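Local coordinates for hypothetical protein PH0823 (Pyrococcus horikoshii, PDB 2DUM) that is of unknown function but has the alpha/beta fold of the universal stress protein A family, some members of which bind ATP, at residues P11-G17 with I121-G127; V22-E26 with E86-R92; A76-Q81 with R97-R101. One frame throughout, in Å; residues are numbered along the deposited sequence.

Interaction 1: P11-G17 with I121-G127; sequences PTDFSEG and IILPSRG
The backbone N-H of Gly17 donates to the carbonyl oxygen of Gly127, with N and O 3.1 Å apart, tying the first turn of helix 16-28 to the loop that follows strand 120-124. The bond is somewhat bent, 137° at the hydrogen, and the donor sits 21° from the plane of the carbonyl. Ser15 OG lies 3.5 Å from the same Gly127 O. Its hydroxyl does its main work within its own turn: OG stands between the backbone N and the carbonyl carbon (chi1 71°), where it accepts from Ala18 N as the N-cap of the helix, and it also makes a weak bond to Asp13 OD2. That carboxylate oxygen in turn rests 3.6 Å from Gly127 CA. Beside the N-H bond, Gly17 CA makes a C-H...O contact with Arg126 O at 3.5 Å; a beta carbon on Gly17 would run into this oxygen. The two segments lead out of neighbouring parallel strands, 7-11 and 120-124, at their C-terminal ends, where alpha/beta folds of this kind usually place their binding sites. In ATP-binding universal stress proteins the corresponding loops line the nucleotide pocket. Further back, where the strands run side by side, Pro11 presents CD and CG to Ile121 CD1, the two side chains crossing at about a right angle, and Pro11 CD also lies 3.9 Å from Leu123 CD1. Pro124 CB packs against Gly17 O.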
loop_
_atom_site.group_PDB
_atom_site.type_symbol
_atom_site.label_atom_id
_atom_site.label_comp_id
_atom_site.label_asym_id
_atom_site.label_seq_id
_atom_site.Cartn_x
_atom_site.Cartn_y
_atom_site.Cartn_z
ATOM N N PRO A 11 -10.812 2.918 -6.261
ATOM C CA PRO A 11 -11.026 3.017 -7.676
ATOM C C PRO A 11 -11.156 1.726 -8.455
ATOM O O PRO A 11 -10.228 0.882 -8.464
ATOM C CB PRO A 11 -9.792 3.718 -8.116
ATOM C CG PRO A 11 -9.422 4.542 -6.821
ATOM C CD PRO A 11 -9.529 3.497 -5.870
ATOM N N THR A 12 -12.310 1.607 -9.130
ATOM C CA THR A 12 -12.573 0.525 -10.084
ATOM C C THR A 12 -12.510 0.902 -11.536
ATOM O O THR A 12 -13.116 1.840 -12.031
ATOM C CB THR A 12 -13.905 -0.250 -9.907
ATOM O OG1 THR A 12 -14.092 -1.137 -11.039
ATOM C CG2 THR A 12 -15.114 0.705 -9.798
ATOM N N ASP A 13 -11.822 0.021 -12.211
ATOM C CA ASP A 13 -11.296 0.214 -13.506
ATOM C C ASP A 13 -12.312 -0.377 -14.389
ATOM O O ASP A 13 -12.162 -0.436 -15.574
ATOM C CB ASP A 13 -10.077 -0.700 -13.510
ATOM C CG ASP A 13 -9.210 -0.480 -14.699
ATOM O OD1 ASP A 13 -9.708 0.349 -15.489
ATOM O OD2 ASP A 13 -8.089 -1.100 -14.838
ATOM N N PHE A 14 -13.362 -0.862 -13.776
ATOM C CA PHE A 14 -14.203 -1.834 -14.410
ATOM C C PHE A 14 -13.433 -2.927 -15.069
ATOM O O PHE A 14 -14.064 -3.860 -15.505
ATOM C CB PHE A 14 -15.211 -1.210 -15.349
ATOM C CG PHE A 14 -16.285 -0.545 -14.620
ATOM C CD1 PHE A 14 -16.978 -1.244 -13.654
ATOM C CD2 PHE A 14 -16.555 0.828 -14.809
ATOM C CE1 PHE A 14 -17.974 -0.565 -12.906
ATOM C CE2 PHE A 14 -17.560 1.526 -14.054
ATOM C CZ PHE A 14 -18.267 0.852 -13.114
ATOM N N SER A 15 -12.099 -2.859 -15.081
ATOM C CA SER A 15 -11.280 -3.932 -15.629
ATOM C C SER A 15 -11.434 -5.296 -14.959
ATOM O O SER A 15 -12.086 -5.453 -13.928
ATOM C CB SER A 15 -9.799 -3.585 -15.512
ATOM O OG SER A 15 -9.359 -3.628 -14.149
ATOM N N GLU A 16 -10.787 -6.281 -15.572
ATOM C CA GLU A 16 -10.364 -7.556 -14.933
ATOM C C GLU A 16 -9.797 -7.416 -13.499
ATOM O O GLU A 16 -10.309 -7.970 -12.495
ATOM C CB GLU A 16 -9.172 -8.122 -15.790
ATOM C CG GLU A 16 -9.462 -8.790 -17.147
ATOM C CD GLU A 16 -10.491 -9.927 -16.997
ATOM O OE1 GLU A 16 -11.499 -9.697 -16.219
ATOM O OE2 GLU A 16 -10.286 -11.023 -17.653
ATOM N N GLY A 17 -8.684 -6.661 -13.512
ATOM C CA GLY A 17 -7.745 -6.456 -12.427
ATOM C C GLY A 17 -8.497 -5.960 -11.261
ATOM O O GLY A 17 -8.182 -6.357 -10.138
ATOM N N ILE A 121 -6.129 4.889 0.530
ATOM C CA ILE A 121 -6.582 4.482 -0.809
ATOM C C ILE A 121 -6.142 3.070 -1.129
ATOM O O ILE A 121 -5.028 2.696 -0.755
ATOM C CB ILE A 121 -6.470 5.531 -1.996
ATOM C CG1 ILE A 121 -5.807 4.863 -3.142
ATOM C CG2 ILE A 121 -5.674 6.756 -1.725
ATOM C CD1 ILE A 121 -6.500 5.034 -4.440
ATOM N N ILE A 122 -7.026 2.281 -1.740
ATOM C CA ILE A 122 -6.713 0.904 -2.089
ATOM C C ILE A 122 -6.821 0.831 -3.541
ATOM O O ILE A 122 -7.811 1.310 -4.067
ATOM C CB ILE A 122 -7.789 -0.056 -1.624
ATOM C CG1 ILE A 122 -7.678 -0.268 -0.117
ATOM C CG2 ILE A 122 -7.654 -1.407 -2.271
ATOM C CD1 ILE A 122 -9.008 -0.590 0.515
ATOM N N LEU A 123 -5.824 0.196 -4.162
ATOM C CA LEU A 123 -5.660 0.021 -5.613
ATOM C C LEU A 123 -5.232 -1.390 -6.003
ATOM O O LEU A 123 -4.399 -2.015 -5.290
ATOM C CB LEU A 123 -4.459 0.783 -6.095
ATOM C CG LEU A 123 -4.417 2.216 -6.445
ATOM C CD1 LEU A 123 -5.855 2.487 -6.541
ATOM C CD2 LEU A 123 -3.764 2.967 -5.323
ATOM N N PRO A 124 -5.691 -1.864 -7.185
ATOM C CA PRO A 124 -5.172 -3.120 -7.714
ATOM C C PRO A 124 -3.814 -2.828 -8.301
ATOM O O PRO A 124 -3.622 -1.686 -8.793
ATOM C CB PRO A 124 -6.175 -3.460 -8.854
ATOM C CG PRO A 124 -7.260 -2.480 -8.745
ATOM C CD PRO A 124 -6.674 -1.280 -8.113
ATOM N N SER A 125 -2.895 -3.809 -8.249
ATOM C CA SER A 125 -1.553 -3.577 -8.800
ATOM C C SER A 125 -1.752 -3.375 -10.283
ATOM O O SER A 125 -1.658 -2.247 -10.773
ATOM C CB SER A 125 -0.530 -4.644 -8.464
ATOM O OG SER A 125 -0.338 -5.553 -9.531
ATOM N N ARG A 126 -2.112 -4.412 -11.012
ATOM C CA ARG A 126 -2.302 -4.211 -12.438
ATOM C C ARG A 126 -3.771 -4.370 -12.800
ATOM O O ARG A 126 -4.509 -5.215 -12.205
ATOM C CB ARG A 126 -1.336 -5.061 -13.302
ATOM C CG ARG A 126 -0.892 -6.494 -12.767
ATOM C CD ARG A 126 -1.648 -7.578 -13.534
ATOM N NE ARG A 126 -1.391 -8.963 -13.111
ATOM C CZ ARG A 126 -1.841 -10.075 -13.752
ATOM N NH1 ARG A 126 -1.537 -11.313 -13.275
ATOM N NH2 ARG A 126 -2.584 -9.981 -14.882
ATOM N N GLY A 127 -4.205 -3.476 -13.707
ATOM C CA GLY A 127 -5.529 -3.556 -14.374
ATOM C C GLY A 127 -5.601 -4.662 -15.436
ATOM O O GLY A 127 -6.603 -5.393 -15.464
#

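Interaction 2: V22-E26 with E86-R92; sequences VEVFE and EVKRAFR
Phe25 and Phe91 meet in an offset stack between helices 16-28 and 69-90, neighbours in the alpha/beta fold of this family. The axes of the short helical segments approach to 9.7 Å at their closest, at 30° to one another. The ring centroids lie 4.3 Å apart with the planes inclined by 29°; Phe25 CD2 sits above the middle of the Phe91 ring, while Phe91 CE2 sits over the rim of the Phe25 ring. Phe25 gets there with CG anti to the backbone N. Val22 approaches Phe91 differently, bringing CG2 to the ring edge near CE1, and its other methyl, CG1, lies 3.9 Å from Ala90 CB. Phe10 meets Phe91 edge-to-face, and Met4 of the second subunit packs on Phe25. A serine in place of Phe91 would probably leave the face of Phe25 without its stacking partner and open a gap beside Val22 CG2. Beyond the rings, Glu26 reaches across Ala90 to form a salt bridge with Arg92, OE1 to NH2 2.7 Å, although the hydrogen bond within it is weak. OE1 lies at the guanidinium edge, yet the carboxylate plane is turned 76° from it. The other oxygen, OE2, rests 3.6 Å from Ala90 CA.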
loop_
_atom_site.group_PDB
_atom_site.type_symbol
_atom_site.label_atom_id
_atom_site.label_comp_id
_atom_site.label_asym_id
_atom_site.label_seq_id
_atom_site.Cartn_x
_atom_site.Cartn_y
_atom_site.Cartn_z
ATOM N N VAL A 22 -10.757 -7.098 -5.877
ATOM C CA VAL A 22 -11.911 -7.207 -4.967
ATOM C C VAL A 22 -12.039 -8.598 -4.333
ATOM O O VAL A 22 -12.146 -8.668 -3.088
ATOM C CB VAL A 22 -13.244 -6.734 -5.615
ATOM C CG1 VAL A 22 -14.411 -7.078 -4.768
ATOM C CG2 VAL A 22 -13.248 -5.233 -5.821
ATOM N N GLU A 23 -11.992 -9.693 -5.111
ATOM C CA GLU A 23 -11.849 -11.041 -4.464
ATOM C C GLU A 23 -10.668 -11.064 -3.497
ATOM O O GLU A 23 -10.819 -11.349 -2.287
ATOM C CB GLU A 23 -11.635 -12.156 -5.473
ATOM C CG GLU A 23 -12.898 -12.488 -6.232
ATOM C CD GLU A 23 -12.660 -12.802 -7.742
ATOM O OE1 GLU A 23 -11.718 -12.260 -8.397
ATOM O OE2 GLU A 23 -13.455 -13.585 -8.307
ATOM N N VAL A 24 -9.493 -10.723 -4.029
ATOM C CA VAL A 24 -8.310 -10.852 -3.229
ATOM C C VAL A 24 -8.541 -10.122 -1.922
ATOM O O VAL A 24 -8.239 -10.699 -0.911
ATOM C CB VAL A 24 -7.118 -10.281 -3.922
ATOM C CG1 VAL A 24 -5.910 -10.751 -3.259
ATOM C CG2 VAL A 24 -7.142 -10.693 -5.355
ATOM N N PHE A 25 -9.104 -8.895 -1.923
ATOM C CA PHE A 25 -9.268 -8.204 -0.678
ATOM C C PHE A 25 -10.172 -9.037 0.115
ATOM O O PHE A 25 -9.930 -9.276 1.298
ATOM C CB PHE A 25 -9.912 -6.889 -0.841
ATOM C CG PHE A 25 -9.884 -6.053 0.419
ATOM C CD1 PHE A 25 -8.714 -5.531 0.907
ATOM C CD2 PHE A 25 -11.036 -5.743 1.114
ATOM C CE1 PHE A 25 -8.686 -4.760 2.076
ATOM C CE2 PHE A 25 -10.988 -4.921 2.310
ATOM C CZ PHE A 25 -9.810 -4.469 2.777
ATOM N N GLU A 26 -11.195 -9.564 -0.561
ATOM C CA GLU A 26 -12.237 -10.350 0.108
ATOM C C GLU A 26 -11.686 -11.551 0.824
ATOM O O GLU A 26 -12.029 -11.760 1.980
ATOM C CB GLU A 26 -13.347 -10.741 -0.864
ATOM C CG GLU A 26 -14.080 -12.105 -0.538
ATOM C CD GLU A 26 -15.213 -11.963 0.533
ATOM O OE1 GLU A 26 -14.931 -12.319 1.721
ATOM O OE2 GLU A 26 -16.359 -11.480 0.191
ATOM N N GLU A 86 -21.725 -5.479 -3.887
ATOM C CA GLU A 86 -20.841 -6.648 -3.598
ATOM C C GLU A 86 -19.398 -6.258 -3.047
ATOM O O GLU A 86 -18.747 -6.968 -2.221
ATOM C CB GLU A 86 -20.875 -7.685 -4.754
ATOM C CG GLU A 86 -19.514 -8.203 -5.309
ATOM C CD GLU A 86 -18.983 -7.503 -6.608
ATOM O OE1 GLU A 86 -19.603 -6.514 -7.081
ATOM O OE2 GLU A 86 -17.916 -7.941 -7.155
ATOM N N VAL A 87 -18.921 -5.099 -3.453
ATOM C CA VAL A 87 -17.816 -4.509 -2.728
ATOM C C VAL A 87 -18.054 -4.255 -1.186
ATOM O O VAL A 87 -17.217 -4.588 -0.330
ATOM C CB VAL A 87 -17.400 -3.263 -3.444
ATOM C CG1 VAL A 87 -16.282 -2.583 -2.679
ATOM C CG2 VAL A 87 -17.073 -3.651 -4.845
ATOM N N LYS A 88 -19.187 -3.656 -0.861
ATOM C CA LYS A 88 -19.528 -3.382 0.485
ATOM C C LYS A 88 -19.357 -4.693 1.193
ATOM O O LYS A 88 -18.779 -4.801 2.286
ATOM C CB LYS A 88 -20.986 -2.934 0.535
ATOM C CG LYS A 88 -21.432 -2.586 1.970
ATOM C CD LYS A 88 -22.858 -2.003 2.101
ATOM C CE LYS A 88 -23.197 -1.887 3.585
ATOM N NZ LYS A 88 -24.547 -1.254 3.810
ATOM N N ARG A 89 -19.827 -5.710 0.512
ATOM C CA ARG A 89 -19.848 -7.050 1.062
ATOM C C ARG A 89 -18.496 -7.724 1.098
ATOM O O ARG A 89 -18.283 -8.623 1.909
ATOM C CB ARG A 89 -20.801 -7.932 0.250
ATOM C CG ARG A 89 -21.386 -9.102 1.012
ATOM C CD ARG A 89 -22.315 -9.954 0.195
ATOM N NE ARG A 89 -22.276 -11.231 0.880
ATOM C CZ ARG A 89 -21.521 -12.269 0.511
ATOM N NH1 ARG A 89 -20.800 -12.176 -0.603
ATOM N NH2 ARG A 89 -21.489 -13.401 1.247
ATOM N N ALA A 90 -17.587 -7.322 0.209
ATOM C CA ALA A 90 -16.198 -7.863 0.298
ATOM C C ALA A 90 -15.296 -7.144 1.322
ATOM O O ALA A 90 -14.672 -7.738 2.217
ATOM C CB ALA A 90 -15.556 -7.836 -1.075
ATOM N N PHE A 91 -15.236 -5.845 1.193
ATOM C CA PHE A 91 -14.584 -5.093 2.231
ATOM C C PHE A 91 -15.087 -5.320 3.601
ATOM O O PHE A 91 -14.430 -4.862 4.530
ATOM C CB PHE A 91 -14.634 -3.664 1.836
ATOM C CG PHE A 91 -13.885 -3.468 0.625
ATOM C CD1 PHE A 91 -14.215 -4.235 -0.495
ATOM C CD2 PHE A 91 -12.737 -2.690 0.615
ATOM C CE1 PHE A 91 -13.446 -4.142 -1.624
ATOM C CE2 PHE A 91 -11.990 -2.579 -0.486
ATOM C CZ PHE A 91 -12.329 -3.298 -1.608
ATOM N N ARG A 92 -16.228 -6.023 3.704
ATOM C CA ARG A 92 -16.865 -6.243 4.963
ATOM C C ARG A 92 -17.056 -4.908 5.560
ATOM O O ARG A 92 -16.797 -4.671 6.681
ATOM C CB ARG A 92 -15.998 -7.098 5.884
ATOM C CG ARG A 92 -15.641 -8.289 5.160
ATOM C CD ARG A 92 -14.296 -8.765 5.434
ATOM N NE ARG A 92 -14.480 -10.038 6.119
ATOM C CZ ARG A 92 -14.567 -11.240 5.517
ATOM N NH1 ARG A 92 -14.746 -12.338 6.265
ATOM N NH2 ARG A 92 -14.462 -11.369 4.189
#

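Interaction 3: A76-Q81 with R97-R101; sequences ASRKLQ and RTIIR
This is a helix laid on a beta strand through apolar side chains: 76-81, part of helix 69-90, packs against 97-101 of strand 95-103, the outermost strand on its side of the sheet within this chain. The two short segments run nearly antiparallel, their directions 151° apart and their axes 9.5 Å from each other at closest approach. Thr98 and Ile100, two residues apart on the strand, both face the helix, and Ala76, Leu80 and Gln81 meet them. Leu80 is central. Its CG stands anti to the backbone N (chi1 -156°), which sends the CD1 branch between Thr98 and Ile100; it passes alongside both, the chains sliding by in opposite directions. CD1 is the branch that touches Thr98 CB and CG2, and Leu80 CG lies 3.7 Å from Ile100 CD1. One turn earlier, Ala76 CB lies 3.7 Å from Ile100 CG1, so CG1 and CD1 of Ile100, along one branch, are met by successive turns of the helix. Thr98 turns its methyl to the helix: CG2 meets Leu80 and, more loosely, Gln81 CG at 4.2 Å. Leu80 also packs on Leu38 of strand 35-43 and on Thr12 and Phe14, which carries the layer inward from the edge strand. Ile99 points the opposite way and packs on Val112 of helix 105-115, so the strand is sandwiched by helices on its two faces. A helix returning antiparallel over the strand it leads into, with strands 35-43 and 95-103 parallel neighbours, is the signature of a beta-alpha-beta crossover in a Rossmann-like sheet.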
loop_
_atom_site.group_PDB
_atom_site.type_symbol
_atom_site.label_atom_id
_atom_site.label_comp_id
_atom_site.label_asym_id
_atom_site.label_seq_id
_atom_site.Cartn_x
_atom_site.Cartn_y
_atom_site.Cartn_z
ATOM N N ALA A 76 -21.796 4.047 -16.386
ATOM C CA ALA A 76 -21.050 3.962 -15.190
ATOM C C ALA A 76 -22.021 3.499 -14.133
ATOM O O ALA A 76 -22.007 2.321 -13.807
ATOM C CB ALA A 76 -20.512 5.270 -14.868
ATOM N N SER A 77 -22.887 4.384 -13.635
ATOM C CA SER A 77 -23.915 4.047 -12.606
ATOM C C SER A 77 -24.628 2.720 -12.775
ATOM O O SER A 77 -25.269 2.252 -11.848
ATOM C CB SER A 77 -24.994 5.112 -12.530
ATOM O OG SER A 77 -24.807 5.909 -11.384
ATOM N N ARG A 78 -24.531 2.146 -13.978
ATOM C CA ARG A 78 -25.078 0.829 -14.316
ATOM C C ARG A 78 -24.320 -0.166 -13.449
ATOM O O ARG A 78 -24.778 -0.579 -12.369
ATOM C CB ARG A 78 -24.868 0.510 -15.843
ATOM C CG ARG A 78 -26.039 -0.120 -16.758
ATOM C CD ARG A 78 -26.955 -1.062 -16.020
ATOM N NE ARG A 78 -27.869 -0.302 -15.120
ATOM C CZ ARG A 78 -28.304 -0.658 -13.880
ATOM N NH1 ARG A 78 -27.912 -1.815 -13.288
ATOM N NH2 ARG A 78 -29.141 0.168 -13.205
ATOM N N LYS A 79 -23.124 -0.507 -13.923
ATOM C CA LYS A 79 -22.313 -1.557 -13.300
ATOM C C LYS A 79 -21.797 -1.140 -11.931
ATOM O O LYS A 79 -21.374 -1.978 -11.143
ATOM C CB LYS A 79 -21.144 -1.997 -14.215
ATOM C CG LYS A 79 -20.810 -1.124 -15.392
ATOM C CD LYS A 79 -19.726 -1.849 -16.196
ATOM C CE LYS A 79 -19.455 -1.163 -17.532
ATOM N NZ LYS A 79 -20.748 -0.638 -18.129
ATOM N N LEU A 80 -21.859 0.162 -11.670
ATOM C CA LEU A 80 -21.148 0.761 -10.587
ATOM C C LEU A 80 -22.099 0.654 -9.533
ATOM O O LEU A 80 -21.834 0.087 -8.526
ATOM C CB LEU A 80 -20.919 2.238 -10.876
ATOM C CG LEU A 80 -19.764 2.977 -10.205
ATOM C CD1 LEU A 80 -20.279 3.840 -9.110
ATOM C CD2 LEU A 80 -18.738 1.990 -9.686
ATOM N N GLN A 81 -23.267 1.181 -9.790
ATOM C CA GLN A 81 -24.189 1.270 -8.701
ATOM C C GLN A 81 -24.783 -0.109 -8.431
ATOM O O GLN A 81 -25.424 -0.359 -7.417
ATOM C CB GLN A 81 -25.197 2.433 -8.825
ATOM C CG GLN A 81 -25.705 2.955 -7.413
ATOM C CD GLN A 81 -26.680 1.930 -6.606
ATOM O OE1 GLN A 81 -27.875 1.713 -7.002
ATOM N NE2 GLN A 81 -26.148 1.318 -5.488
ATOM N N ARG A 97 -20.555 3.850 -0.929
ATOM C CA ARG A 97 -21.178 4.820 -1.802
ATOM C C ARG A 97 -20.520 4.775 -3.135
ATOM O O ARG A 97 -19.656 3.952 -3.377
ATOM C CB ARG A 97 -21.075 6.219 -1.280
ATOM C CG ARG A 97 -19.813 6.599 -0.689
ATOM C CD ARG A 97 -20.185 7.874 0.004
ATOM N NE ARG A 97 -19.970 9.012 -0.857
ATOM C CZ ARG A 97 -19.168 10.039 -0.545
ATOM N NH1 ARG A 97 -19.029 10.986 -1.485
ATOM N NH2 ARG A 97 -18.517 10.150 0.673
ATOM N N THR A 98 -20.932 5.688 -4.002
ATOM C CA THR A 98 -20.432 5.759 -5.357
ATOM C C THR A 98 -20.002 7.209 -5.623
ATOM O O THR A 98 -20.544 8.134 -5.021
ATOM C CB THR A 98 -21.487 5.274 -6.338
ATOM O OG1 THR A 98 -22.696 6.005 -6.090
ATOM C CG2 THR A 98 -21.734 3.731 -6.194
ATOM N N ILE A 99 -18.943 7.367 -6.416
ATOM C CA ILE A 99 -18.687 8.597 -7.086
ATOM C C ILE A 99 -18.182 8.264 -8.485
ATOM O O ILE A 99 -17.500 7.250 -8.709
ATOM C CB ILE A 99 -17.614 9.374 -6.426
ATOM C CG1 ILE A 99 -17.845 9.574 -4.933
ATOM C CG2 ILE A 99 -17.559 10.707 -7.017
ATOM C CD1 ILE A 99 -16.693 10.340 -4.334
ATOM N N ILE A 100 -18.531 9.142 -9.420
ATOM C CA ILE A 100 -18.273 9.042 -10.859
ATOM C C ILE A 100 -17.754 10.424 -11.130
ATOM O O ILE A 100 -18.483 11.424 -10.852
ATOM C CB ILE A 100 -19.587 8.974 -11.678
ATOM C CG1 ILE A 100 -20.038 7.541 -11.995
ATOM C CG2 ILE A 100 -19.373 9.467 -13.034
ATOM C CD1 ILE A 100 -20.397 6.532 -10.759
ATOM N N ARG A 101 -16.520 10.501 -11.655
ATOM C CA ARG A 101 -15.977 11.764 -12.101
ATOM C C ARG A 101 -15.498 11.550 -13.491
ATOM O O ARG A 101 -15.267 10.416 -13.866
ATOM C CB ARG A 101 -14.834 12.198 -11.191
ATOM C CG ARG A 101 -15.068 12.042 -9.664
ATOM C CD ARG A 101 -16.079 12.997 -9.069
ATOM N NE ARG A 101 -15.445 13.957 -8.167
ATOM C CZ ARG A 101 -14.183 14.445 -8.255
ATOM N NH1 ARG A 101 -13.768 15.336 -7.323
ATOM N NH2 ARG A 101 -13.319 14.064 -9.242
#

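How the interactions relate
Interactions 2 and 3 share helix 69-90: its C-terminal end meets helix 16-28, while an earlier part lies on strand 95-103. Their centres are 16 Å apart and their nearest atoms about 6 Å, so they are linked through the helix rather than by touch. Interaction 1 contacts both. Ile122 CD1 lies 3.7 Å from Phe91 CE2 of interaction 2, about 13 Å away between centres, and Phe14 CZ lies 3.6 Å from Leu80 CD2 of interaction 3, about 15 Å away. Along the chain both are nested within the loop that interaction 1 closes. If a nucleotide pocket exists as in ATP-binding relatives, it would probably lie by interaction 1.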